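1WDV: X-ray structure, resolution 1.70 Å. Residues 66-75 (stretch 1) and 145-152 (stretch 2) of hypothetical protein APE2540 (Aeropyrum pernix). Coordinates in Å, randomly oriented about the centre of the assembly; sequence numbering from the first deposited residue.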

# COMPACT_ATOMS: atom_id res chain seq x y z
N LEU A 66 -2.96 9.40 6.60
CA LEU A 66 -3.97 9.70 5.59
C LEU A 66 -4.68 11.03 5.82
O LEU A 66 -5.04 11.36 6.96
CB LEU A 66 -5.01 8.58 5.56
CG LEU A 66 -6.10 8.76 4.49
CD1 LEU A 66 -5.49 8.37 3.14
CD2 LEU A 66 -7.30 7.86 4.80
N ASN A 67 -4.88 11.79 4.74
CA ASN A 67 -5.64 13.04 4.81
C ASN A 67 -7.07 12.60 4.43
O ASN A 67 -7.40 12.42 3.24
CB ASN A 67 -5.09 14.05 3.80
CG ASN A 67 -5.78 15.38 3.90
OD1 ASN A 67 -6.99 15.45 4.12
ND2 ASN A 67 -5.02 16.46 3.73
N ILE A 68 -7.90 12.38 5.45
CA ILE A 68 -9.27 11.92 5.25
C ILE A 68 -10.08 12.81 4.32
O ILE A 68 -10.75 12.32 3.42
CB ILE A 68 -10.03 11.80 6.60
CG1 ILE A 68 -9.37 10.74 7.48
CG2 ILE A 68 -11.51 11.43 6.36
CD1 ILE A 68 -9.53 9.32 6.96
N ASN A 69 -9.99 14.11 4.54
CA ASN A 69 -10.71 15.08 3.73
C ASN A 69 -10.34 14.92 2.26
O ASN A 69 -11.18 15.02 1.38
CB ASN A 69 -10.39 16.49 4.19
CG ASN A 69 -11.15 17.55 3.42
OD1 ASN A 69 -10.56 18.50 2.91
ND2 ASN A 69 -12.47 17.39 3.34
N SER A 70 -9.06 14.69 1.99
CA SER A 70 -8.63 14.51 0.61
C SER A 70 -9.26 13.27 -0.02
O SER A 70 -9.62 13.31 -1.20
CB SER A 70 -7.10 14.45 0.53
OG SER A 70 -6.56 15.70 0.92
N MSE A 71 -9.40 12.19 0.73
CA MSE A 71 -10.01 10.98 0.21
C MSE A 71 -11.52 11.17 0.01
O MSE A 71 -12.10 10.57 -0.89
CB MSE A 71 -9.75 9.77 1.13
CG MSE A 71 -8.46 9.04 0.87
SE MSE A 71 -8.23 8.51 -0.94
CE MSE A 71 -9.65 7.20 -1.09
N LYS A 72 -12.14 12.00 0.86
CA LYS A 72 -13.56 12.28 0.75
C LYS A 72 -13.81 13.01 -0.56
O LYS A 72 -14.79 12.74 -1.26
CB LYS A 72 -14.04 13.13 1.93
CG LYS A 72 -15.50 13.59 1.83
CD LYS A 72 -15.87 14.37 3.10
CE LYS A 72 -17.16 15.20 2.95
NZ LYS A 72 -18.41 14.40 3.04
N GLU A 73 -12.90 13.93 -0.89
CA GLU A 73 -13.00 14.68 -2.15
C GLU A 73 -12.76 13.75 -3.34
O GLU A 73 -13.49 13.78 -4.33
CB GLU A 73 -11.99 15.82 -2.16
CG GLU A 73 -12.30 16.92 -1.15
CD GLU A 73 -11.17 17.93 -0.99
OE1 GLU A 73 -10.56 18.32 -2.01
OE2 GLU A 73 -10.89 18.34 0.17
N LEU A 74 -11.75 12.90 -3.23
CA LEU A 74 -11.46 11.97 -4.33
C LEU A 74 -12.62 11.00 -4.54
O LEU A 74 -13.06 10.77 -5.68
CB LEU A 74 -10.16 11.20 -4.04
CG LEU A 74 -9.60 10.30 -5.15
CD1 LEU A 74 -9.48 11.10 -6.45
CD2 LEU A 74 -8.22 9.79 -4.74
N ALA A 75 -13.11 10.43 -3.45
CA ALA A 75 -14.21 9.46 -3.51
C ALA A 75 -15.53 10.11 -3.91
O ALA A 75 -16.38 9.47 -4.54
CB ALA A 75 -14.36 8.75 -2.15
N ALA A 145 -3.63 3.14 -11.48
CA ALA A 145 -3.93 3.78 -10.22
C ALA A 145 -4.07 5.29 -10.32
O ALA A 145 -3.39 5.96 -11.11
CB ALA A 145 -2.84 3.43 -9.21
N VAL A 146 -4.96 5.81 -9.50
CA VAL A 146 -5.19 7.24 -9.41
C VAL A 146 -4.07 7.88 -8.57
O VAL A 146 -3.82 7.45 -7.46
CB VAL A 146 -6.50 7.52 -8.66
CG1 VAL A 146 -6.76 8.99 -8.62
CG2 VAL A 146 -7.66 6.76 -9.32
N VAL A 147 -3.39 8.89 -9.11
CA VAL A 147 -2.35 9.58 -8.35
C VAL A 147 -3.01 10.80 -7.71
O VAL A 147 -3.66 11.58 -8.40
CB VAL A 147 -1.20 10.03 -9.30
CG1 VAL A 147 -0.19 10.84 -8.56
CG2 VAL A 147 -0.52 8.75 -9.92
N ALA A 148 -2.83 10.99 -6.39
CA ALA A 148 -3.47 12.09 -5.69
C ALA A 148 -2.64 12.57 -4.52
O ALA A 148 -1.61 11.99 -4.21
CB ALA A 148 -4.86 11.62 -5.19
N ASP A 149 -3.08 13.66 -3.89
CA ASP A 149 -2.40 14.19 -2.72
C ASP A 149 -3.31 13.76 -1.58
O ASP A 149 -4.30 14.43 -1.29
CB ASP A 149 -2.29 15.71 -2.81
CG ASP A 149 -1.48 16.14 -4.01
OD1 ASP A 149 -0.28 15.83 -4.02
OD2 ASP A 149 -2.03 16.75 -4.94
N VAL A 150 -2.94 12.66 -0.93
CA VAL A 150 -3.79 12.11 0.12
C VAL A 150 -3.12 11.88 1.45
O VAL A 150 -3.62 11.12 2.28
CB VAL A 150 -4.41 10.79 -0.38
CG1 VAL A 150 -5.44 11.09 -1.47
CG2 VAL A 150 -3.31 9.87 -0.92
N SER A 151 -1.97 12.52 1.68
CA SER A 151 -1.26 12.35 2.93
C SER A 151 -1.05 13.68 3.62
O SER A 151 -1.14 14.73 3.00
CB SER A 151 0.09 11.66 2.67
OG SER A 151 0.88 12.41 1.76
N GLU A 152 -0.78 13.62 4.92
CA GLU A 152 -0.56 14.84 5.71
C GLU A 152 0.37 14.55 6.87
O GLU A 152 0.82 15.54 7.50
CB GLU A 152 -1.89 15.38 6.24
CG GLU A 152 -2.65 14.40 7.10
CD GLU A 152 -3.98 14.96 7.57
OE1 GLU A 152 -4.54 15.85 6.89
OE2 GLU A 152 -4.47 14.51 8.62
OXT GLU A 152 0.60 13.35 7.16
O HOH W 1 -1.76 17.27 3.19
O HOH W 2 -7.27 13.52 8.22
O HOH W 3 -3.86 16.39 0.63

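This contact joins a helix and the loop residues before it to the C-terminal segment of the same chain through one direct backbone hydrogen bond, a row of apolar side chains and three bridging waters, one of them weakly held. The bond runs from Asn67 N to Val150 O, 2.8 Å long and nearly straight at 172°, and it accompanies a single beta bridge between Leu66 and Ser151, whose CA atoms lie 4.6 Å apart.

Asn67 suits its place because it serves two structures at once. Its backbone NH faces the other stretch, while its side chain caps the helix: OD1 accepts from Ser70 N at 3.1 Å, satisfying an amide that has no carbonyl a turn earlier within the helix to bind.

Val150 gives up more surface to the contact than any other residue. A branched, compact side chain fits here: its CG1 lies 3.8 Å from SE of Met71, a selenomethionine, and its CB is 4.4 Å from Leu66 CD1. The CA-to-CB bond of Leu66 points away, yet the end of its side chain returns to this surface. One helical turn beyond Ser70, Leu74 extends the apolar row, placing CD2 3.9 Å from Ala148 CB and CD1 4.1 Å from Val146 CG1. Val146 and Ala148 alternate with Val147 along the strand, so both point toward the helix while Val147 points away.

Ser70 points its CA-to-CB bond toward the other stretch, with CB 3.3 Å from Asp149 O, and its short side chain leaves OG 2.8 Å from water 3, which donates to Asp149 O at 2.8 Å. Water 2 accepts from Ile68 N at 3.1 Å and donates to Glu152 OE2 at 3.0 Å, connecting the amide of the first helical residue to a carboxylate. Water 1 donates to Ser151 O at 2.6 Å but accepts only a weak bond from Asn67 ND2 at 3.4 Å. Asn67 ND2 and Glu152 OE1, 3.3 Å apart, are too poorly angled to bond.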